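Side-chain contacts in shikimate 5-dehydrogenase (Thermus thermophilus, PDB 2D5C), which catalyses the reversible NADPH-linked reduction of 3-dehydroshikimate to shikimate, the fourth of seven steps in chorismate biosynthesis: residues Asp37-Leu40 with Glu41-Pro44; Leu88-Gly92 with Arg93-Phe97; Pro209-Thr212 with Arg213-Glu217. All coordinates share one frame; numbering follows the deposited sequence.

In the fold
The three contacts follow one another along the chain and fall on the two halves of the enzyme. Contacts 1 and 2 lie in the substrate-binding half, built on the mixed sheet: contact 1 leads from edge strand 31-37 into helix 43-53, and contact 2 is the hairpin of strands 86-90 and 93-97. Their centres lie about 18 Å apart without touching, and Leu94 of the hairpin packs on helix 43-53. Contact 3, at the start of helix 213-220, packs on the parallel, Rossmann-type sheet of the NADP(+)-binding half; its centre is about 30 Å from that of contact 1 and about 37 Å from that of contact 2. The hairpin also packs on the second subunit, placing part of the dimer interface on the substrate-binding half.

Contact 1 (Asp37-Leu40 with Glu41-Pro44); sequences DTPL and EALP
The pyrrolidine ring of Pro39 lies against the methyl group of Ala42, with CD of the proline 3.7 Å from CB of the alanine. The same methyl also sits close to the proline's carbonyl, so it touches both the ring and the carbonyl oxygen. What draws the two residues together is the backbone beneath: Ala42 N gives a short bond of 2.6 Å to Pro39 O. One residue further on, Leu43 N bonds to Leu40 O at 3.0 Å and adds a weak, strongly bent link to Pro39 O. Two overlapping i to i+3 turns thus wind the chain up where strand 31-37 gives way to helix 43-53. This is the first connection of a beta-alpha-beta crossover, which goes on to strand 56-59, parallel to 31-37 with strand 2-8 lying between them. Leu40 O is the position that a regular helix would pair with the N-H of Pro44; a proline has none to offer, and its CD stands 3.7 Å from Leu40 O instead, while Leu43 CB comes to 3.2 Å from that oxygen. Thr38 lays its methyl against the backbone of Leu43: CG2 is 3.9 Å from Leu43 N and about as far from Leu43 CA. With chi1 at -59°, CG2 is swung anti to the threonine's own N while OG1 stays beside it, separating the apolar branch from the polar one. OG1 is hydrogen-bonded to Arg46 NE and to Trp36 O, and Arg46 also bonds to Asp37 O, tying the strand end to the helix. Thr38 and Leu43 both pack on Leu63, next in sequence to the catalytic Lys64.

Contact 2 (Leu88-Gly92 with Arg93-Phe97); sequences LQVEG and RLFGF
Val90 and Phe95 meet at about a right angle, CG2 of the valine pressing obliquely on the phenyl ring 3.4 Å from CE1. Leu88 adds CD2 to the same ring, and its CB lies 4.1 Å from CE1 of Phe97, so Leu88 touches both aromatic rings. The backbones form a beta hairpin closed by a type I' turn from Val90 to Arg93; Leu88 and Phe95 form a hydrogen-bonded pair, Leu88 N to Phe95 O 2.9 Å. On the other face of the hairpin, Gln89 and Leu94 pass each other at a slant, CB to CD2 3.9 Å. Bent at chi2 (-83°), Gln89 curls toward the turn, where OE1 accepts from Gly92 N at 2.9 Å and NE2 reaches Phe54 O. With an alanine here, Gly92 N would probably lose its side-chain acceptor and Phe54 O its amide donor. At the turn, a water in the guanidinium plane accepts from Arg93 NE at 2.8 Å and bridges to Glu91 OE1 at 3.0 Å, while Arg93 NH2 makes a salt bridge to Glu77 of the second subunit. Phe95 stacks on Phe95 of that subunit.

Contact 3 (Pro209-Thr212 with Arg213-Glu217); sequences PLWT and RFLRE. With SO4 (sulfate ion), chain C.
Thr212 holds the N-cap of helix 213-220 and accepts from Leu215 N through its hydroxyl, OG1 to N 3.2 Å and nearly straight at 160°. A chi1 of 59° places OG1 between the threonine's backbone N and carbonyl carbon, turned to the first helical turn; the same hydroxyl is also hydrogen-bonded to Asp204 OD2 of strand 201-204. The capping residue's carbonyl is used as well, since Arg216 N reaches Thr212 O at 3.0 Å, the i to i+4 bond that opens the helix. One residue earlier, Trp211 O is met by a side chain: Arg216, extended from CG to NE, folds back along the cap and gives NE to Trp211 O at 2.9 Å from above the carbonyl plane. Beyond the cap, Arg213 NH2 donates weakly to sulfate O3 at 3.3 Å, the oxygen lying at the guanidinium edge. Glu217 OE2 is 3.4 Å from the same NH2 but far out of that plane, a salt bridge of charges alone; its OE1 bonds to Ser189 OG. The sulfate, probably from the crystallisation liquor, is also gripped by Ala193 N. Trp211 CE3 meets Leu215 CB at 4.0 Å, the two side chains crossing at about a right angle, and Lys219 makes a cation-pi contact with the indole. Within the Rossmann-type crossover from strand 201-204 to strand 224-226, the helix sets Phe214 on strands 201-204 and 174-177, while Leu215 and Trp211 both rest on Val225 of strand 224-226.

Contact 1 (Asp37-Leu40 with Glu41-Pro44)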
ATOM      1  N   ASP A  37       9.061 -17.447  12.431  1.00 44.61           N
ATOM      2  CA  ASP A  37      10.517 -17.516  12.507  1.00 45.37           C
ATOM      3  C   ASP A  37      11.112 -17.526  11.106  1.00 39.63           C
ATOM      4  O   ASP A  37      10.836 -18.427  10.306  1.00 41.97           O
ATOM      5  CB  ASP A  37      10.958 -18.773  13.261  1.00 46.70           C
ATOM      6  CG  ASP A  37      12.443 -18.777  13.559  1.00 51.80           C
ATOM      7  OD1 ASP A  37      12.877 -17.996  14.433  1.00 49.80           O
ATOM      8  OD2 ASP A  37      13.180 -19.555  12.914  1.00 57.73           O
ATOM      9  N   THR A  38      11.934 -16.523  10.816  1.00 38.09           N
ATOM     10  CA  THR A  38      12.551 -16.392   9.507  1.00 41.23           C
ATOM     11  C   THR A  38      14.029 -16.034   9.583  1.00 45.38           C
ATOM     12  O   THR A  38      14.390 -14.897   9.894  1.00 42.62           O
ATOM     13  CB  THR A  38      11.830 -15.309   8.663  1.00 39.68           C
ATOM     14  OG1 THR A  38      10.451 -15.669   8.507  1.00 36.29           O
ATOM     15  CG2 THR A  38      12.465 -15.189   7.283  1.00 36.40           C
ATOM     16  N   PRO A  39      14.905 -17.016   9.331  1.00 47.56           N
ATOM     17  CA  PRO A  39      16.349 -16.766   9.369  1.00 49.78           C
ATOM     18  C   PRO A  39      16.740 -16.043   8.085  1.00 49.36           C
ATOM     19  O   PRO A  39      16.082 -16.201   7.058  1.00 45.91           O
ATOM     20  CB  PRO A  39      16.947 -18.173   9.429  1.00 47.42           C
ATOM     21  CG  PRO A  39      15.859 -18.981  10.076  1.00 53.21           C
ATOM     22  CD  PRO A  39      14.634 -18.465   9.369  1.00 52.99           C
ATOM     23  N   LEU A  40      17.817 -15.275   8.132  1.00 50.82           N
ATOM     24  CA  LEU A  40      18.266 -14.531   6.959  1.00 48.03           C
ATOM     25  C   LEU A  40      18.219 -15.316   5.641  1.00 51.14           C
ATOM     26  O   LEU A  40      17.679 -14.837   4.635  1.00 49.57           O
ATOM     27  CB  LEU A  40      19.687 -14.007   7.205  1.00 50.95           C
ATOM     28  CG  LEU A  40      19.967 -12.541   6.845  1.00 55.31           C
ATOM     29  CD1 LEU A  40      21.398 -12.222   7.232  1.00 55.31           C
ATOM     30  CD2 LEU A  40      19.752 -12.270   5.351  1.00 53.11           C
ATOM     31  N   GLU A  41      18.748 -16.537   5.654  1.00 46.81           N
ATOM     32  CA  GLU A  41      18.771 -17.344   4.437  1.00 50.07           C
ATOM     33  C   GLU A  41      17.364 -17.675   3.939  1.00 45.88           C
ATOM     34  O   GLU A  41      17.172 -17.998   2.763  1.00 47.81           O
ATOM     35  CB  GLU A  41      19.569 -18.633   4.669  1.00 55.97           C
ATOM     36  CG  GLU A  41      20.577 -18.973   3.553  1.00 62.41           C
ATOM     37  CD  GLU A  41      21.839 -18.121   3.620  1.00 65.90           C
ATOM     38  OE1 GLU A  41      21.884 -17.177   4.444  1.00 67.96           O
ATOM     39  OE2 GLU A  41      22.790 -18.391   2.857  1.00 66.18           O
ATOM     40  N   ALA A  42      16.382 -17.599   4.833  1.00 43.20           N
ATOM     41  CA  ALA A  42      15.002 -17.908   4.459  1.00 42.25           C
ATOM     42  C   ALA A  42      14.226 -16.678   3.975  1.00 40.43           C
ATOM     43  O   ALA A  42      13.142 -16.811   3.410  1.00 41.82           O
ATOM     44  CB  ALA A  42      14.271 -18.544   5.649  1.00 37.55           C
ATOM     45  N   LEU A  43      14.794 -15.495   4.183  1.00 38.12           N
ATOM     46  CA  LEU A  43      14.149 -14.237   3.796  1.00 40.92           C
ATOM     47  C   LEU A  43      13.631 -14.151   2.358  1.00 41.18           C
ATOM     48  O   LEU A  43      12.475 -13.781   2.136  1.00 39.40           O
ATOM     49  CB  LEU A  43      15.091 -13.056   4.071  1.00 38.90           C
ATOM     50  CG  LEU A  43      14.512 -11.641   3.882  1.00 42.02           C
ATOM     51  CD1 LEU A  43      13.264 -11.449   4.749  1.00 31.14           C
ATOM     52  CD2 LEU A  43      15.565 -10.604   4.259  1.00 34.90           C
ATOM     53  N   PRO A  44      14.473 -14.471   1.360  1.00 39.17           N
ATOM     54  CA  PRO A  44      14.024 -14.403  -0.035  1.00 39.83           C
ATOM     55  C   PRO A  44      12.768 -15.220  -0.313  1.00 41.30           C
ATOM     56  O   PRO A  44      11.807 -14.717  -0.896  1.00 41.40           O
ATOM     57  CB  PRO A  44      15.238 -14.912  -0.808  1.00 43.22           C
ATOM     58  CG  PRO A  44      16.379 -14.398   0.026  1.00 37.54           C
ATOM     59  CD  PRO A  44      15.920 -14.746   1.428  1.00 44.45           C
TER

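Contact 2 (Leu88-Gly92 with Arg93-Phe97)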
ATOM      1  N   LEU A  88       4.339  -3.531   3.003  1.00 18.89           N
ATOM      2  CA  LEU A  88       2.941  -3.562   2.549  1.00 19.12           C
ATOM      3  C   LEU A  88       2.887  -4.367   1.258  1.00 21.61           C
ATOM      4  O   LEU A  88       3.721  -4.165   0.378  1.00 20.82           O
ATOM      5  CB  LEU A  88       2.438  -2.142   2.260  1.00 21.10           C
ATOM      6  CG  LEU A  88       1.139  -2.006   1.460  1.00 22.22           C
ATOM      7  CD1 LEU A  88      -0.009  -2.606   2.248  1.00 25.78           C
ATOM      8  CD2 LEU A  88       0.864  -0.522   1.153  1.00 24.06           C
ATOM      9  N   GLN A  89       1.919  -5.280   1.147  1.00 20.67           N
ATOM     10  CA  GLN A  89       1.763  -6.078  -0.067  1.00 22.26           C
ATOM     11  C   GLN A  89       0.505  -5.652  -0.819  1.00 21.84           C
ATOM     12  O   GLN A  89      -0.605  -5.695  -0.272  1.00 23.26           O
ATOM     13  CB  GLN A  89       1.686  -7.585   0.284  1.00 24.05           C
ATOM     14  CG  GLN A  89       1.464  -8.530  -0.921  1.00 22.92           C
ATOM     15  CD  GLN A  89      -0.002  -8.658  -1.332  1.00 25.87           C
ATOM     16  OE1 GLN A  89      -0.379  -8.328  -2.457  1.00 24.52           O
ATOM     17  NE2 GLN A  89      -0.833  -9.134  -0.414  1.00 28.60           N
ATOM     18  N   VAL A  90       0.690  -5.221  -2.066  1.00 17.87           N
ATOM     19  CA  VAL A  90      -0.418  -4.817  -2.929  1.00 21.93           C
ATOM     20  C   VAL A  90      -0.160  -5.398  -4.325  1.00 25.38           C
ATOM     21  O   VAL A  90       0.909  -5.194  -4.900  1.00 24.84           O
ATOM     22  CB  VAL A  90      -0.545  -3.278  -3.022  1.00 28.85           C
ATOM     23  CG1 VAL A  90      -1.102  -2.712  -1.709  1.00 27.50           C
ATOM     24  CG2 VAL A  90       0.807  -2.668  -3.330  1.00 31.99           C
ATOM     25  N   GLU A  91      -1.132  -6.146  -4.840  1.00 24.25           N
ATOM     26  CA  GLU A  91      -1.037  -6.789  -6.150  1.00 24.03           C
ATOM     27  C   GLU A  91       0.227  -7.635  -6.315  1.00 24.77           C
ATOM     28  O   GLU A  91       0.782  -7.745  -7.411  1.00 27.49           O
ATOM     29  CB  GLU A  91      -1.137  -5.748  -7.274  1.00 25.96           C
ATOM     30  CG  GLU A  91      -2.580  -5.423  -7.634  1.00 23.37           C
ATOM     31  CD  GLU A  91      -2.731  -4.431  -8.770  1.00 25.47           C
ATOM     32  OE1 GLU A  91      -1.715  -4.053  -9.394  1.00 24.20           O
ATOM     33  OE2 GLU A  91      -3.885  -4.040  -9.043  1.00 29.02           O
ATOM     34  N   GLY A  92       0.662  -8.235  -5.214  1.00 23.45           N
ATOM     35  CA  GLY A  92       1.847  -9.071  -5.230  1.00 28.13           C
ATOM     36  C   GLY A  92       3.158  -8.311  -5.226  1.00 27.02           C
ATOM     37  O   GLY A  92       4.231  -8.913  -5.356  1.00 26.48           O
ATOM     38  N   ARG A  93       3.072  -6.989  -5.093  1.00 24.88           N
ATOM     39  CA  ARG A  93       4.246  -6.126  -5.052  1.00 23.60           C
ATOM     40  C   ARG A  93       4.507  -5.804  -3.577  1.00 23.80           C
ATOM     41  O   ARG A  93       3.578  -5.756  -2.777  1.00 23.93           O
ATOM     42  CB  ARG A  93       3.981  -4.828  -5.820  1.00 22.64           C
ATOM     43  CG  ARG A  93       3.321  -5.008  -7.189  1.00 24.24           C
ATOM     44  CD  ARG A  93       4.175  -5.832  -8.134  1.00 23.82           C
ATOM     45  NE  ARG A  93       3.515  -5.967  -9.431  1.00 26.09           N
ATOM     46  CZ  ARG A  93       4.039  -6.607 -10.472  1.00 32.10           C
ATOM     47  NH1 ARG A  93       5.234  -7.171 -10.364  1.00 34.14           N
ATOM     48  NH2 ARG A  93       3.369  -6.674 -11.618  1.00 27.63           N
ATOM     49  N   LEU A  94       5.770  -5.594  -3.222  1.00 22.08           N
ATOM     50  CA  LEU A  94       6.125  -5.291  -1.842  1.00 21.67           C
ATOM     51  C   LEU A  94       6.711  -3.890  -1.740  1.00 23.22           C
ATOM     52  O   LEU A  94       7.639  -3.547  -2.478  1.00 22.42           O
ATOM     53  CB  LEU A  94       7.146  -6.312  -1.319  1.00 25.22           C
ATOM     54  CG  LEU A  94       6.787  -7.805  -1.329  1.00 27.14           C
ATOM     55  CD1 LEU A  94       7.943  -8.587  -0.696  1.00 25.02           C
ATOM     56  CD2 LEU A  94       5.482  -8.061  -0.554  1.00 21.57           C
ATOM     57  N   PHE A  95       6.152  -3.086  -0.836  1.00 21.06           N
ATOM     58  CA  PHE A  95       6.597  -1.706  -0.592  1.00 19.50           C
ATOM     59  C   PHE A  95       7.194  -1.636   0.821  1.00 22.75           C
ATOM     60  O   PHE A  95       6.567  -2.085   1.776  1.00 20.06           O
ATOM     61  CB  PHE A  95       5.404  -0.746  -0.669  1.00 22.46           C
ATOM     62  CG  PHE A  95       4.784  -0.638  -2.041  1.00 25.74           C
ATOM     63  CD1 PHE A  95       3.513  -0.096  -2.195  1.00 35.93           C
ATOM     64  CD2 PHE A  95       5.477  -1.044  -3.177  1.00 35.31           C
ATOM     65  CE1 PHE A  95       2.936   0.037  -3.468  1.00 28.94           C
ATOM     66  CE2 PHE A  95       4.908  -0.913  -4.450  1.00 33.42           C
ATOM     67  CZ  PHE A  95       3.644  -0.377  -4.592  1.00 27.59           C
ATOM     68  N   GLY A  96       8.391  -1.067   0.956  1.00 20.01           N
ATOM     69  CA  GLY A  96       9.018  -0.985   2.265  1.00 21.40           C
ATOM     70  C   GLY A  96       9.011   0.379   2.930  1.00 20.81           C
ATOM     71  O   GLY A  96       9.279   1.399   2.305  1.00 22.83           O
ATOM     72  N   PHE A  97       8.723   0.399   4.226  1.00 19.91           N
ATOM     73  CA  PHE A  97       8.682   1.647   4.975  1.00 18.70           C
ATOM     74  C   PHE A  97       9.389   1.459   6.299  1.00 17.17           C
ATOM     75  O   PHE A  97       9.736   0.344   6.678  1.00 18.19           O
ATOM     76  CB  PHE A  97       7.243   2.062   5.293  1.00 18.76           C
ATOM     77  CG  PHE A  97       6.357   2.168   4.097  1.00 20.59           C
ATOM     78  CD1 PHE A  97       5.757   1.038   3.553  1.00 20.59           C
ATOM     79  CD2 PHE A  97       6.106   3.409   3.517  1.00 24.30           C
ATOM     80  CE1 PHE A  97       4.908   1.143   2.440  1.00 25.22           C
ATOM     81  CE2 PHE A  97       5.269   3.522   2.414  1.00 26.01           C
ATOM     82  CZ  PHE A  97       4.668   2.384   1.877  1.00 22.76           C
TER
HETATM   83  O   HOH W   1       1.041  -4.895 -10.025  1.00 24.81           O

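Contact 3 (Pro209-Thr212 with Arg213-Glu217)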
ATOM      1  N   PRO A 209      14.765  -7.660  29.590  1.00 24.41           N
ATOM      2  CA  PRO A 209      13.713  -7.331  30.557  1.00 28.72           C
ATOM      3  C   PRO A 209      13.164  -5.918  30.335  1.00 32.66           C
ATOM      4  O   PRO A 209      13.810  -5.104  29.675  1.00 30.86           O
ATOM      5  CB  PRO A 209      14.442  -7.454  31.885  1.00 28.19           C
ATOM      6  CG  PRO A 209      15.815  -6.960  31.540  1.00 30.23           C
ATOM      7  CD  PRO A 209      16.088  -7.667  30.237  1.00 29.34           C
ATOM      8  N   LEU A 210      11.987  -5.622  30.887  1.00 25.70           N
ATOM      9  CA  LEU A 210      11.403  -4.288  30.723  1.00 26.91           C
ATOM     10  C   LEU A 210      12.305  -3.235  31.368  1.00 25.26           C
ATOM     11  O   LEU A 210      12.659  -2.232  30.741  1.00 24.93           O
ATOM     12  CB  LEU A 210      10.002  -4.221  31.343  1.00 25.18           C
ATOM     13  CG  LEU A 210       9.264  -2.884  31.223  1.00 29.91           C
ATOM     14  CD1 LEU A 210       9.037  -2.544  29.741  1.00 28.16           C
ATOM     15  CD2 LEU A 210       7.922  -2.956  31.960  1.00 27.79           C
ATOM     16  N   TRP A 211      12.663  -3.454  32.629  1.00 26.03           N
ATOM     17  CA  TRP A 211      13.544  -2.532  33.327  1.00 22.63           C
ATOM     18  C   TRP A 211      14.958  -3.068  33.291  1.00 28.20           C
ATOM     19  O   TRP A 211      15.405  -3.769  34.192  1.00 25.18           O
ATOM     20  CB  TRP A 211      13.061  -2.313  34.760  1.00 28.01           C
ATOM     21  CG  TRP A 211      11.823  -1.488  34.757  1.00 26.01           C
ATOM     22  CD1 TRP A 211      10.537  -1.934  34.856  1.00 30.72           C
ATOM     23  CD2 TRP A 211      11.740  -0.078  34.498  1.00 27.72           C
ATOM     24  NE1 TRP A 211       9.659  -0.890  34.668  1.00 30.76           N
ATOM     25  CE2 TRP A 211      10.373   0.259  34.448  1.00 27.97           C
ATOM     26  CE3 TRP A 211      12.694   0.929  34.300  1.00 31.13           C
ATOM     27  CZ2 TRP A 211       9.929   1.568  34.210  1.00 31.81           C
ATOM     28  CZ3 TRP A 211      12.253   2.233  34.061  1.00 32.68           C
ATOM     29  CH2 TRP A 211      10.881   2.538  34.020  1.00 32.08           C
ATOM     30  N   THR A 212      15.632  -2.746  32.196  1.00 22.70           N
ATOM     31  CA  THR A 212      16.995  -3.156  31.922  1.00 25.18           C
ATOM     32  C   THR A 212      17.981  -2.536  32.894  1.00 25.07           C
ATOM     33  O   THR A 212      17.650  -1.593  33.613  1.00 24.81           O
ATOM     34  CB  THR A 212      17.385  -2.724  30.500  1.00 22.25           C
ATOM     35  OG1 THR A 212      17.248  -1.305  30.394  1.00 20.42           O
ATOM     36  CG2 THR A 212      16.455  -3.375  29.472  1.00 26.78           C
ATOM     37  N   ARG A 213      19.198  -3.064  32.913  1.00 22.43           N
ATOM     38  CA  ARG A 213      20.219  -2.515  33.782  1.00 22.45           C
ATOM     39  C   ARG A 213      20.436  -1.045  33.397  1.00 22.71           C
ATOM     40  O   ARG A 213      20.483  -0.178  34.259  1.00 21.15           O
ATOM     41  CB  ARG A 213      21.525  -3.297  33.660  1.00 24.65           C
ATOM     42  CG  ARG A 213      22.568  -2.795  34.631  1.00 24.14           C
ATOM     43  CD  ARG A 213      23.851  -3.621  34.667  1.00 23.94           C
ATOM     44  NE  ARG A 213      24.812  -2.937  35.529  1.00 22.51           N
ATOM     45  CZ  ARG A 213      26.132  -3.005  35.414  1.00 23.97           C
ATOM     46  NH1 ARG A 213      26.694  -3.750  34.468  1.00 25.64           N
ATOM     47  NH2 ARG A 213      26.888  -2.284  36.228  1.00 23.66           N
ATOM     48  N   PHE A 214      20.548  -0.776  32.094  1.00 19.76           N
ATOM     49  CA  PHE A 214      20.733   0.589  31.575  1.00 20.49           C
ATOM     50  C   PHE A 214      19.670   1.565  32.124  1.00 20.64           C
ATOM     51  O   PHE A 214      19.991   2.670  32.583  1.00 19.44           O
ATOM     52  CB  PHE A 214      20.655   0.544  30.037  1.00 22.51           C
ATOM     53  CG  PHE A 214      20.666   1.897  29.360  1.00 22.39           C
ATOM     54  CD1 PHE A 214      21.865   2.537  29.067  1.00 20.43           C
ATOM     55  CD2 PHE A 214      19.480   2.489  28.955  1.00 21.61           C
ATOM     56  CE1 PHE A 214      21.879   3.749  28.365  1.00 24.15           C
ATOM     57  CE2 PHE A 214      19.480   3.709  28.251  1.00 21.19           C
ATOM     58  CZ  PHE A 214      20.684   4.334  27.956  1.00 22.09           C
ATOM     59  N   LEU A 215      18.406   1.170  32.060  1.00 18.89           N
ATOM     60  CA  LEU A 215      17.342   2.052  32.534  1.00 20.97           C
ATOM     61  C   LEU A 215      17.370   2.225  34.043  1.00 20.77           C
ATOM     62  O   LEU A 215      17.106   3.311  34.546  1.00 22.29           O
ATOM     63  CB  LEU A 215      15.963   1.539  32.110  1.00 20.83           C
ATOM     64  CG  LEU A 215      15.581   1.773  30.640  1.00 22.25           C
ATOM     65  CD1 LEU A 215      14.230   1.131  30.374  1.00 24.87           C
ATOM     66  CD2 LEU A 215      15.532   3.273  30.337  1.00 20.26           C
ATOM     67  N   ARG A 216      17.674   1.151  34.761  1.00 21.95           N
ATOM     68  CA  ARG A 216      17.745   1.239  36.214  1.00 23.63           C
ATOM     69  C   ARG A 216      18.900   2.154  36.605  1.00 20.67           C
ATOM     70  O   ARG A 216      18.799   2.918  37.558  1.00 19.10           O
ATOM     71  CB  ARG A 216      17.914  -0.158  36.825  1.00 20.32           C
ATOM     72  CG  ARG A 216      16.659  -1.022  36.741  1.00 19.02           C
ATOM     73  CD  ARG A 216      16.973  -2.490  37.046  1.00 23.39           C
ATOM     74  NE  ARG A 216      15.796  -3.356  37.024  1.00 23.65           N
ATOM     75  CZ  ARG A 216      14.956  -3.512  38.051  1.00 27.56           C
ATOM     76  NH1 ARG A 216      15.156  -2.855  39.184  1.00 25.23           N
ATOM     77  NH2 ARG A 216      13.928  -4.347  37.957  1.00 25.77           N
ATOM     78  N   GLU A 217      20.002   2.089  35.865  1.00 18.05           N
ATOM     79  CA  GLU A 217      21.142   2.950  36.154  1.00 20.41           C
ATOM     80  C   GLU A 217      20.767   4.400  35.879  1.00 20.98           C
ATOM     81  O   GLU A 217      21.093   5.301  36.657  1.00 20.69           O
ATOM     82  CB  GLU A 217      22.333   2.580  35.270  1.00 18.47           C
ATOM     83  CG  GLU A 217      23.016   1.301  35.682  1.00 19.23           C
ATOM     84  CD  GLU A 217      24.075   0.877  34.676  1.00 25.00           C
ATOM     85  OE1 GLU A 217      23.783   0.948  33.469  1.00 22.64           O
ATOM     86  OE2 GLU A 217      25.183   0.476  35.089  1.00 24.64           O
TER
HETATM   87  S   SO4 C1401      30.020  -0.661  35.353  1.00 44.27           S
HETATM   88  O1  SO4 C1401      28.921   0.499  35.638  1.00 36.49           O
HETATM   89  O2  SO4 C1401      31.251   0.048  35.098  1.00 46.69           O
HETATM   90  O3  SO4 C1401      30.098  -1.467  36.383  1.00 45.85           O
HETATM   91  O4  SO4 C1401      29.557  -1.256  34.130  1.00 37.54           O